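Local coordinates for uncharacterized conserved protein YiiM (PDB 5YHH), which probably acts as a molybdenum-cofactor-dependent oxidoreductase of the MOSC family, linked to resistance against hydroxylaminopurine, at residues C66-S70 / E71-Y75; D102-L105 / G106-Y109. One frame throughout, in Å; residues are numbered along the deposited sequence.

Interaction 1 (C66-S70 / E71-Y75); sequences CAYPS and EHFVY
Tyr-68, at the end of strand 65-69, meets His-72 and Phe-73 at the start of helix 71-80, and the three rings form an aromatic cluster at the strand-to-helix junction of a beta-alpha-beta unit completed by strand 93-96. With CG anti to the backbone N (chi1 -160°), the Tyr-68 ring reaches forward to the first helical turn. His-72 turns an edge to its face in an offset edge-to-face pair, planes at 71° and centroids 5.6 Å apart. Phe-73 lies nearly parallel to Tyr-68 but slid aside, so overlap is slight and contact concentrates between Tyr-68 CD2 and Phe-73 CE1, 3.7 Å apart. The phenol OH passes beside CB of His-72 and is hydrogen-bonded to Lys-146 O and Trp-76 NE1, which satisfies this buried polar end and fixes the ring at its far end.

Pro-69 packs its CB 3.6 Å from CD2 of His-72, the two side chains meeting at a slant, while its carbonyl O accepts the His-72 N-H (3.1 Å, N to O). That donor stands well above the carbonyl plane. Imidazole NE2 is hydrogen-bonded to Glu-100 OE1, which helps to fix the turn of the ring.

Ser-70 makes the turn into the helix. Its OG is hydrogen-bonded to Leu-95 O in strand 93-96, and Glu-71 OE2 to Gly-97 N just beyond it, so both polar ends are tied to that strand and the residue that follows. The Ser-70 carbonyl O takes the Phe-73 N-H in a noticeably bent bond (139° at the hydrogen). Over one face of the Phe-73 ring sits Ser-70 CA, a CH-pi contact 4.0 Å from the centroid.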
ATOM      1  N   CYS A  66       4.635   0.924   2.632  1.00 25.12           N
ATOM      2  CA  CYS A  66       3.574   1.439   1.753  1.00 24.96           C
ATOM      3  C   CYS A  66       4.013   1.383   0.262  1.00 22.86           C
ATOM      4  O   CYS A  66       5.096   1.853  -0.080  1.00 22.99           O
ATOM      5  CB  CYS A  66       3.226   2.883   2.198  1.00 25.49           C
ATOM      6  SG  CYS A  66       1.948   3.629   1.182  1.00 34.44           S
ATOM      7  N   ALA A  67       3.198   0.772  -0.595  1.00 21.55           N
ATOM      8  CA  ALA A  67       3.509   0.564  -2.024  1.00 21.62           C
ATOM      9  C   ALA A  67       2.471   1.220  -2.905  1.00 21.83           C
ATOM     10  O   ALA A  67       1.272   1.238  -2.559  1.00 22.59           O
ATOM     11  CB  ALA A  67       3.569  -0.929  -2.339  1.00 21.41           C
ATOM     12  N   TYR A  68       2.921   1.777  -4.034  1.00 21.30           N
ATOM     13  CA  TYR A  68       2.015   2.437  -4.984  1.00 20.40           C
ATOM     14  C   TYR A  68       2.353   2.065  -6.420  1.00 20.14           C
ATOM     15  O   TYR A  68       3.517   2.091  -6.799  1.00 20.63           O
ATOM     16  CB  TYR A  68       2.020   3.963  -4.820  1.00 20.39           C
ATOM     17  CG  TYR A  68       0.798   4.550  -5.428  1.00 19.87           C
ATOM     18  CD1 TYR A  68      -0.411   4.524  -4.752  1.00 21.75           C
ATOM     19  CD2 TYR A  68       0.828   5.073  -6.701  1.00 21.77           C
ATOM     20  CE1 TYR A  68      -1.543   5.025  -5.321  1.00 21.15           C
ATOM     21  CE2 TYR A  68      -0.290   5.599  -7.270  1.00 22.31           C
ATOM     22  CZ  TYR A  68      -1.479   5.571  -6.590  1.00 21.02           C
ATOM     23  OH  TYR A  68      -2.633   6.060  -7.153  1.00 22.58           O
ATOM     24  N   PRO A  69       1.340   1.676  -7.216  1.00 20.85           N
ATOM     25  CA  PRO A  69       1.569   1.341  -8.600  1.00 21.00           C
ATOM     26  C   PRO A  69       1.935   2.552  -9.444  1.00 21.99           C
ATOM     27  O   PRO A  69       1.106   3.452  -9.591  1.00 21.45           O
ATOM     28  CB  PRO A  69       0.216   0.773  -9.048  1.00 22.01           C
ATOM     29  CG  PRO A  69      -0.427   0.274  -7.758  1.00 22.93           C
ATOM     30  CD  PRO A  69      -0.018   1.283  -6.773  1.00 21.24           C
ATOM     31  N   SER A  70       3.131   2.562 -10.023  1.00 21.79           N
ATOM     32  CA  SER A  70       3.544   3.668 -10.904  1.00 23.07           C
ATOM     33  C   SER A  70       2.575   3.868 -12.086  1.00 24.60           C
ATOM     34  O   SER A  70       2.421   5.002 -12.622  1.00 25.67           O
ATOM     35  CB  SER A  70       4.985   3.458 -11.418  1.00 23.20           C
ATOM     36  OG  SER A  70       5.113   2.282 -12.231  1.00 25.62           O
ATOM     37  N   GLU A  71       1.914   2.788 -12.509  1.00 25.38           N
ATOM     38  CA  GLU A  71       0.997   2.870 -13.642  1.00 27.05           C
ATOM     39  C   GLU A  71      -0.012   3.983 -13.429  1.00 26.05           C
ATOM     40  O   GLU A  71      -0.400   4.649 -14.367  1.00 25.77           O
ATOM     41  CB  GLU A  71       0.264   1.541 -13.899  1.00 28.91           C
ATOM     42  CG  GLU A  71       1.152   0.402 -14.447  1.00 29.95           C
ATOM     43  CD  GLU A  71       1.868  -0.391 -13.355  1.00 29.73           C
ATOM     44  OE1 GLU A  71       1.908   0.081 -12.189  1.00 27.45           O
ATOM     45  OE2 GLU A  71       2.428  -1.487 -13.658  1.00 26.50           O
ATOM     46  N   HIS A  72      -0.444   4.184 -12.183  1.00 23.96           N
ATOM     47  CA  HIS A  72      -1.489   5.159 -11.904  1.00 23.56           C
ATOM     48  C   HIS A  72      -1.031   6.594 -12.091  1.00 23.60           C
ATOM     49  O   HIS A  72      -1.861   7.491 -12.283  1.00 24.50           O
ATOM     50  CB  HIS A  72      -2.018   4.973 -10.477  1.00 22.17           C
ATOM     51  CG  HIS A  72      -2.647   3.644 -10.259  1.00 21.95           C
ATOM     52  ND1 HIS A  72      -3.287   2.949 -11.268  1.00 24.28           N
ATOM     53  CD2 HIS A  72      -2.725   2.869  -9.151  1.00 23.16           C
ATOM     54  CE1 HIS A  72      -3.748   1.807 -10.777  1.00 27.40           C
ATOM     55  NE2 HIS A  72      -3.415   1.735  -9.498  1.00 24.39           N
ATOM     56  N   PHE A  73       0.279   6.833 -12.000  1.00 23.12           N
ATOM     57  CA  PHE A  73       0.816   8.180 -12.240  1.00 23.66           C
ATOM     58  C   PHE A  73       0.359   8.765 -13.588  1.00 24.61           C
ATOM     59  O   PHE A  73       0.156   9.975 -13.695  1.00 24.89           O
ATOM     60  CB  PHE A  73       2.327   8.179 -12.215  1.00 23.38           C
ATOM     61  CG  PHE A  73       2.931   7.813 -10.870  1.00 24.10           C
ATOM     62  CD1 PHE A  73       2.209   7.948  -9.678  1.00 24.94           C
ATOM     63  CD2 PHE A  73       4.256   7.375 -10.804  1.00 25.89           C
ATOM     64  CE1 PHE A  73       2.794   7.630  -8.444  1.00 26.81           C
ATOM     65  CE2 PHE A  73       4.821   7.061  -9.595  1.00 25.67           C
ATOM     66  CZ  PHE A  73       4.087   7.193  -8.413  1.00 22.81           C
ATOM     67  N   VAL A  74       0.232   7.911 -14.601  1.00 24.93           N
ATOM     68  CA  VAL A  74      -0.236   8.323 -15.908  1.00 26.56           C
ATOM     69  C   VAL A  74      -1.626   8.914 -15.816  1.00 27.36           C
ATOM     70  O   VAL A  74      -1.873   9.996 -16.364  1.00 29.60           O
ATOM     71  CB  VAL A  74      -0.181   7.156 -16.937  1.00 28.04           C
ATOM     72  CG1 VAL A  74      -0.840   7.556 -18.284  1.00 30.48           C
ATOM     73  CG2 VAL A  74       1.229   6.775 -17.188  1.00 28.47           C
ATOM     74  N   TYR A  75      -2.532   8.227 -15.122  1.00 27.23           N
ATOM     75  CA  TYR A  75      -3.854   8.728 -14.905  1.00 26.79           C
ATOM     76  C   TYR A  75      -3.833  10.055 -14.140  1.00 26.93           C
ATOM     77  O   TYR A  75      -4.525  10.994 -14.534  1.00 27.87           O
ATOM     78  CB  TYR A  75      -4.706   7.704 -14.160  1.00 27.34           C
ATOM     79  CG  TYR A  75      -6.044   8.253 -13.696  1.00 28.79           C
ATOM     80  CD1 TYR A  75      -7.132   8.260 -14.547  1.00 29.45           C
ATOM     81  CD2 TYR A  75      -6.227   8.710 -12.388  1.00 31.04           C
ATOM     82  CE1 TYR A  75      -8.344   8.735 -14.147  1.00 31.99           C
ATOM     83  CE2 TYR A  75      -7.439   9.216 -11.985  1.00 30.08           C
ATOM     84  CZ  TYR A  75      -8.499   9.201 -12.863  1.00 30.64           C
ATOM     85  OH  TYR A  75      -9.718   9.689 -12.493  1.00 31.95           O
TER

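Interaction 2 (D102-L105 / G106-Y109); sequences DVCL and GDIY
Asp-107 folds its carboxylate back onto Cys-104 across a type II beta turn that runs from Cys-104 to Asp-107 and leads into strand 108-111. Two bonds join the ends of the turn. The Asp-107 N-H is given to Cys-104 O (3.0 Å from N to O), the closing bond of the turn, and Asp-107 OD2 takes the Cys-104 N-H at 2.8 Å from N in an almost straight bond of 172°. The donor comes from above the carboxylate plane, 61° out of it. CG anti to the carbonyl carbon carries the carboxylate to this N-H, and the other oxygen, OD1, comes to 3.2 Å from Cys-104 CB.

Gly-106 occupies the third position of the turn with phi 90°, the positive-phi conformation that this position of a type II turn needs and one that glycine adopts easily. Leu-105, at the second position, has its CB pointing away from 106-109, yet CB lies 3.4 Å from Gly-106 N.

Val-103 packs beside the carboxylate, CG1 4.0 Å from Asp-107 OD2 and CG2 3.9 Å from Tyr-109 OH. Tyr-109 OH itself lies 2.8 Å from Asp-107 OD2, at best a weak hydrogen bond. Arg-170 NH1 forms a salt bridge with OD2, and Gly-171 N bonds to OD1. The buried carboxylate is therefore satisfied at both oxygens by main-chain N-H groups and a guanidinium, an environment that would probably favour its ionised form.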
ATOM      1  N   ASP A 102      -4.630  -7.137  -9.376  1.00 35.47           N
ATOM      2  CA  ASP A 102      -3.793  -8.333  -9.502  1.00 36.58           C
ATOM      3  C   ASP A 102      -3.192  -8.767  -8.161  1.00 35.01           C
ATOM      4  O   ASP A 102      -2.767  -9.905  -8.045  1.00 36.43           O
ATOM      5  CB  ASP A 102      -2.597  -8.058 -10.394  1.00 36.92           C
ATOM      6  CG  ASP A 102      -2.985  -7.595 -11.787  1.00 44.20           C
ATOM      7  OD1 ASP A 102      -4.003  -8.109 -12.344  1.00 48.36           O
ATOM      8  OD2 ASP A 102      -2.255  -6.692 -12.296  1.00 48.93           O
ATOM      9  N   VAL A 103      -3.093  -7.860  -7.198  1.00 31.40           N
ATOM     10  CA  VAL A 103      -2.467  -8.169  -5.915  1.00 30.06           C
ATOM     11  C   VAL A 103      -3.560  -8.586  -4.928  1.00 30.21           C
ATOM     12  O   VAL A 103      -4.611  -7.928  -4.825  1.00 28.37           O
ATOM     13  CB  VAL A 103      -1.709  -6.948  -5.392  1.00 28.60           C
ATOM     14  CG1 VAL A 103      -1.204  -7.167  -3.951  1.00 26.84           C
ATOM     15  CG2 VAL A 103      -0.581  -6.600  -6.333  1.00 31.96           C
ATOM     16  N   CYS A 104      -3.298  -9.662  -4.194  1.00 30.11           N
ATOM     17  CA  CYS A 104      -4.269 -10.215  -3.257  1.00 31.57           C
ATOM     18  C   CYS A 104      -3.804 -10.139  -1.818  1.00 30.69           C
ATOM     19  O   CYS A 104      -2.612 -10.208  -1.526  1.00 31.06           O
ATOM     20  CB  CYS A 104      -4.588 -11.673  -3.610  1.00 32.78           C
ATOM     21  SG  CYS A 104      -5.491 -11.815  -5.165  1.00 36.34           S
ATOM     22  N   LEU A 105      -4.764 -10.029  -0.923  1.00 30.94           N
ATOM     23  CA  LEU A 105      -4.493 -10.051   0.496  1.00 30.90           C
ATOM     24  C   LEU A 105      -3.808 -11.379   0.787  1.00 31.87           C
ATOM     25  O   LEU A 105      -4.232 -12.420   0.284  1.00 33.49           O
ATOM     26  CB  LEU A 105      -5.801  -9.938   1.257  1.00 31.67           C
ATOM     27  CG  LEU A 105      -5.727 -10.043   2.784  1.00 32.25           C
ATOM     28  CD1 LEU A 105      -4.862  -8.908   3.376  1.00 29.29           C
ATOM     29  CD2 LEU A 105      -7.168 -10.014   3.281  1.00 33.78           C
ATOM     30  N   GLY A 106      -2.702 -11.330   1.512  1.00 31.63           N
ATOM     31  CA  GLY A 106      -1.975 -12.535   1.860  1.00 32.84           C
ATOM     32  C   GLY A 106      -0.905 -12.963   0.887  1.00 32.65           C
ATOM     33  O   GLY A 106      -0.132 -13.858   1.216  1.00 33.74           O
ATOM     34  N   ASP A 107      -0.834 -12.340  -0.296  1.00 31.74           N
ATOM     35  CA  ASP A 107       0.226 -12.654  -1.258  1.00 31.52           C
ATOM     36  C   ASP A 107       1.557 -12.458  -0.559  1.00 30.90           C
ATOM     37  O   ASP A 107       1.767 -11.456   0.131  1.00 30.10           O
ATOM     38  CB  ASP A 107       0.248 -11.699  -2.459  1.00 30.22           C
ATOM     39  CG  ASP A 107      -0.841 -11.956  -3.509  1.00 30.94           C
ATOM     40  OD1 ASP A 107      -1.613 -12.926  -3.438  1.00 30.57           O
ATOM     41  OD2 ASP A 107      -0.922 -11.117  -4.448  1.00 30.20           O
ATOM     42  N   ILE A 108       2.464 -13.407  -0.769  1.00 31.80           N
ATOM     43  CA  ILE A 108       3.833 -13.299  -0.300  1.00 30.93           C
ATOM     44  C   ILE A 108       4.772 -13.117  -1.481  1.00 31.05           C
ATOM     45  O   ILE A 108       4.720 -13.894  -2.468  1.00 31.88           O
ATOM     46  CB  ILE A 108       4.220 -14.547   0.531  1.00 32.53           C
ATOM     47  CG1 ILE A 108       3.262 -14.671   1.715  1.00 31.06           C
ATOM     48  CG2 ILE A 108       5.675 -14.448   0.994  1.00 33.50           C
ATOM     49  CD1 ILE A 108       3.470 -15.912   2.632  1.00 31.32           C
ATOM     50  N   TYR A 109       5.643 -12.114  -1.386  1.00 29.79           N
ATOM     51  CA  TYR A 109       6.604 -11.810  -2.465  1.00 29.89           C
ATOM     52  C   TYR A 109       8.026 -11.852  -1.904  1.00 30.96           C
ATOM     53  O   TYR A 109       8.261 -11.473  -0.747  1.00 30.34           O
ATOM     54  CB  TYR A 109       6.386 -10.419  -3.057  1.00 28.29           C
ATOM     55  CG  TYR A 109       5.050 -10.270  -3.754  1.00 29.25           C
ATOM     56  CD1 TYR A 109       3.917  -9.967  -3.039  1.00 29.28           C
ATOM     57  CD2 TYR A 109       4.935 -10.444  -5.142  1.00 30.15           C
ATOM     58  CE1 TYR A 109       2.675  -9.813  -3.679  1.00 30.06           C
ATOM     59  CE2 TYR A 109       3.697 -10.326  -5.790  1.00 30.22           C
ATOM     60  CZ  TYR A 109       2.566 -10.016  -5.042  1.00 31.47           C
ATOM     61  OH  TYR A 109       1.322  -9.895  -5.637  1.00 28.97           O
TER

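From the N terminus, the chain first reaches interaction 1, where strand 65-69 turns directly into helix 71-80; it then passes through strand 93-96 before interaction 2 closes the turn ahead of strand 108-111. The two are in series, neither enclosing nor crossing the other. Their centres lie about 17 Å apart and their nearest atoms about 7 Å, so they do not touch. Both reach the same mixed beta-sheet within the MOSC domain. Interaction 1 ties a strand in that beta-sheet to the helix that follows it, whereas 102-105 / 106-109 ties the loop after strand 93-96 to strand 108-111, beside strands 114-121 and 165-169.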